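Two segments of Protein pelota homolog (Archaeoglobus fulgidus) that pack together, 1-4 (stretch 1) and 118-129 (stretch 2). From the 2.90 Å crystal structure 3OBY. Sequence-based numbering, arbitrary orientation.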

# COMPACT_ATOMS: atom_id res chain seq x y z
N MET A 1 -1.45 4.54 -1.78
CA MET A 1 -1.31 5.83 -2.50
C MET A 1 -1.13 6.97 -1.50
O MET A 1 -2.01 7.22 -0.68
CB MET A 1 -2.55 6.11 -3.36
CG MET A 1 -2.42 7.33 -4.28
SD MET A 1 -1.13 7.12 -5.52
CE MET A 1 -2.03 6.25 -6.79
N GLN A 2 0.01 7.63 -1.57
CA GLN A 2 0.28 8.76 -0.69
C GLN A 2 0.19 10.05 -1.49
O GLN A 2 0.72 10.15 -2.60
CB GLN A 2 1.68 8.66 -0.08
CG GLN A 2 1.84 7.64 1.03
CD GLN A 2 3.24 7.67 1.62
OE1 GLN A 2 3.71 8.72 2.06
NE2 GLN A 2 3.92 6.52 1.63
N ILE A 3 -0.50 11.03 -0.93
CA ILE A 3 -0.61 12.31 -1.60
C ILE A 3 0.29 13.25 -0.80
O ILE A 3 -0.08 13.71 0.28
CB ILE A 3 -2.04 12.83 -1.59
CG1 ILE A 3 -2.97 11.76 -2.18
CG2 ILE A 3 -2.13 14.12 -2.40
CD1 ILE A 3 -2.62 11.32 -3.59
N VAL A 4 1.48 13.50 -1.33
CA VAL A 4 2.45 14.36 -0.68
C VAL A 4 1.97 15.80 -0.62
O VAL A 4 2.10 16.46 0.42
CB VAL A 4 3.79 14.33 -1.41
CG1 VAL A 4 4.78 15.23 -0.70
CG2 VAL A 4 4.31 12.90 -1.49
N ARG A 118 -10.96 8.76 -8.16
CA ARG A 118 -10.11 7.59 -8.08
C ARG A 118 -8.95 7.81 -7.12
O ARG A 118 -8.50 6.88 -6.45
CB ARG A 118 -9.57 7.23 -9.48
CG ARG A 118 -8.58 6.06 -9.51
CD ARG A 118 -9.11 4.83 -8.78
NE ARG A 118 -10.37 4.35 -9.34
CZ ARG A 118 -11.16 3.46 -8.73
NH1 ARG A 118 -10.81 2.95 -7.55
NH2 ARG A 118 -12.31 3.09 -9.30
N LEU A 119 -8.45 9.04 -7.07
CA LEU A 119 -7.33 9.31 -6.17
C LEU A 119 -7.81 9.25 -4.72
O LEU A 119 -7.09 8.75 -3.86
CB LEU A 119 -6.69 10.67 -6.48
CG LEU A 119 -5.78 10.71 -7.72
CD1 LEU A 119 -5.08 12.06 -7.81
CD2 LEU A 119 -4.76 9.60 -7.62
N ARG A 120 -9.02 9.74 -4.46
CA ARG A 120 -9.54 9.69 -3.10
C ARG A 120 -9.72 8.24 -2.69
O ARG A 120 -9.34 7.84 -1.59
CB ARG A 120 -10.87 10.45 -3.00
CG ARG A 120 -10.69 11.97 -2.97
CD ARG A 120 -12.01 12.73 -2.87
NE ARG A 120 -11.80 14.18 -2.93
CZ ARG A 120 -11.18 14.89 -1.99
NH1 ARG A 120 -11.03 16.21 -2.14
NH2 ARG A 120 -10.72 14.28 -0.91
N ARG A 121 -10.27 7.43 -3.60
CA ARG A 121 -10.48 6.01 -3.31
C ARG A 121 -9.14 5.34 -3.06
O ARG A 121 -8.99 4.59 -2.10
CB ARG A 121 -11.19 5.33 -4.48
CG ARG A 121 -12.53 5.96 -4.82
CD ARG A 121 -13.29 5.16 -5.86
NE ARG A 121 -14.62 5.71 -6.09
CZ ARG A 121 -15.50 5.18 -6.93
NH1 ARG A 121 -15.19 4.09 -7.61
NH2 ARG A 121 -16.69 5.75 -7.09
N ALA A 122 -8.16 5.63 -3.92
CA ALA A 122 -6.83 5.05 -3.77
C ALA A 122 -6.35 5.32 -2.35
O ALA A 122 -5.78 4.44 -1.70
CB ALA A 122 -5.87 5.67 -4.79
N VAL A 123 -6.60 6.54 -1.88
CA VAL A 123 -6.20 6.94 -0.53
C VAL A 123 -7.05 6.22 0.50
O VAL A 123 -6.53 5.75 1.51
CB VAL A 123 -6.36 8.47 -0.35
CG1 VAL A 123 -6.02 8.86 1.07
CG2 VAL A 123 -5.44 9.19 -1.32
N GLU A 124 -8.35 6.12 0.24
CA GLU A 124 -9.25 5.41 1.15
C GLU A 124 -8.97 3.92 1.08
O GLU A 124 -9.74 3.12 1.63
CB GLU A 124 -10.72 5.66 0.78
CG GLU A 124 -11.26 7.04 1.14
CD GLU A 124 -11.06 7.42 2.61
OE1 GLU A 124 -11.39 6.60 3.50
OE2 GLU A 124 -10.55 8.53 2.86
N ASP A 125 -7.88 3.53 0.42
CA ASP A 125 -7.48 2.13 0.29
C ASP A 125 -6.17 1.85 1.02
O ASP A 125 -5.89 0.72 1.41
CB ASP A 125 -7.30 1.74 -1.18
CG ASP A 125 -8.60 1.37 -1.86
OD1 ASP A 125 -9.61 1.18 -1.15
OD2 ASP A 125 -8.60 1.25 -3.11
N SER A 126 -5.39 2.89 1.22
CA SER A 126 -4.10 2.78 1.88
C SER A 126 -4.10 3.37 3.29
O SER A 126 -3.06 3.82 3.78
CB SER A 126 -3.04 3.47 1.02
OG SER A 126 -3.65 4.43 0.17
N ASN A 127 -5.26 3.36 3.95
CA ASN A 127 -5.39 3.89 5.30
C ASN A 127 -4.36 3.26 6.24
O ASN A 127 -4.16 2.04 6.22
CB ASN A 127 -6.80 3.64 5.84
CG ASN A 127 -6.93 3.97 7.32
OD1 ASN A 127 -6.73 5.11 7.74
ND2 ASN A 127 -7.28 2.96 8.11
N ARG A 128 -3.73 4.10 7.04
CA ARG A 128 -2.72 3.68 8.00
C ARG A 128 -3.38 3.35 9.32
O ARG A 128 -4.25 4.08 9.79
CB ARG A 128 -1.70 4.80 8.18
CG ARG A 128 -0.27 4.37 8.03
CD ARG A 128 0.43 5.10 6.88
NE ARG A 128 -0.13 4.78 5.57
CZ ARG A 128 0.50 5.02 4.42
NH1 ARG A 128 1.70 5.58 4.41
NH2 ARG A 128 -0.08 4.70 3.27
N PRO A 129 -2.99 2.24 9.95
CA PRO A 129 -3.55 1.82 11.23
C PRO A 129 -2.96 2.69 12.33
O PRO A 129 -1.92 3.30 12.15
CB PRO A 129 -3.09 0.38 11.34
CG PRO A 129 -1.73 0.45 10.76
CD PRO A 129 -1.94 1.30 9.51

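What anchors Met 1 against the second stretch? Met 1, buried and with the largest contact area, points its CA-to-CB bond toward the helix. Met 1 CB lies 3.6 Å from CB of Ala 122; the small alanine side chain, a single methyl, sits directly against it. With chi1 t and chi2 and chi3 both p, the flexible thioether chain brings Met 1 CE to 4.4 Å from CD2 of Leu 119, one turn back along the helix.

How is the Met 1 backbone nitrogen accommodated beside these apolar groups? Met 1 N donates a hydrogen bond to Ser 126 OG at 2.9 Å. The same hydroxyl donates to Ala 122 O, with Ser 126 OG and Ala 122 O 2.8 Å apart, so a short side chain just past the helix serves both Met 1 N and a helical carbonyl.

What does Val 123 add? Val 123 CG2 meets Ile 3 CG1 at 3.7 Å, extending the apolar contact along the strand; both residues are branched at CB, which places methyl and methylene groups close to the backbone.

Where does Arg 128 fit? Arg 128 NH2 donates to Ser 126 O at 3.1 Å; the long side chain reaches back to the Ser 126 carbonyl of its own stretch. Gln 2 NE2 lies at the guanidinium edge, 3.7 Å from Arg 128 NH1, a contact without a hydrogen bond between the two nitrogens.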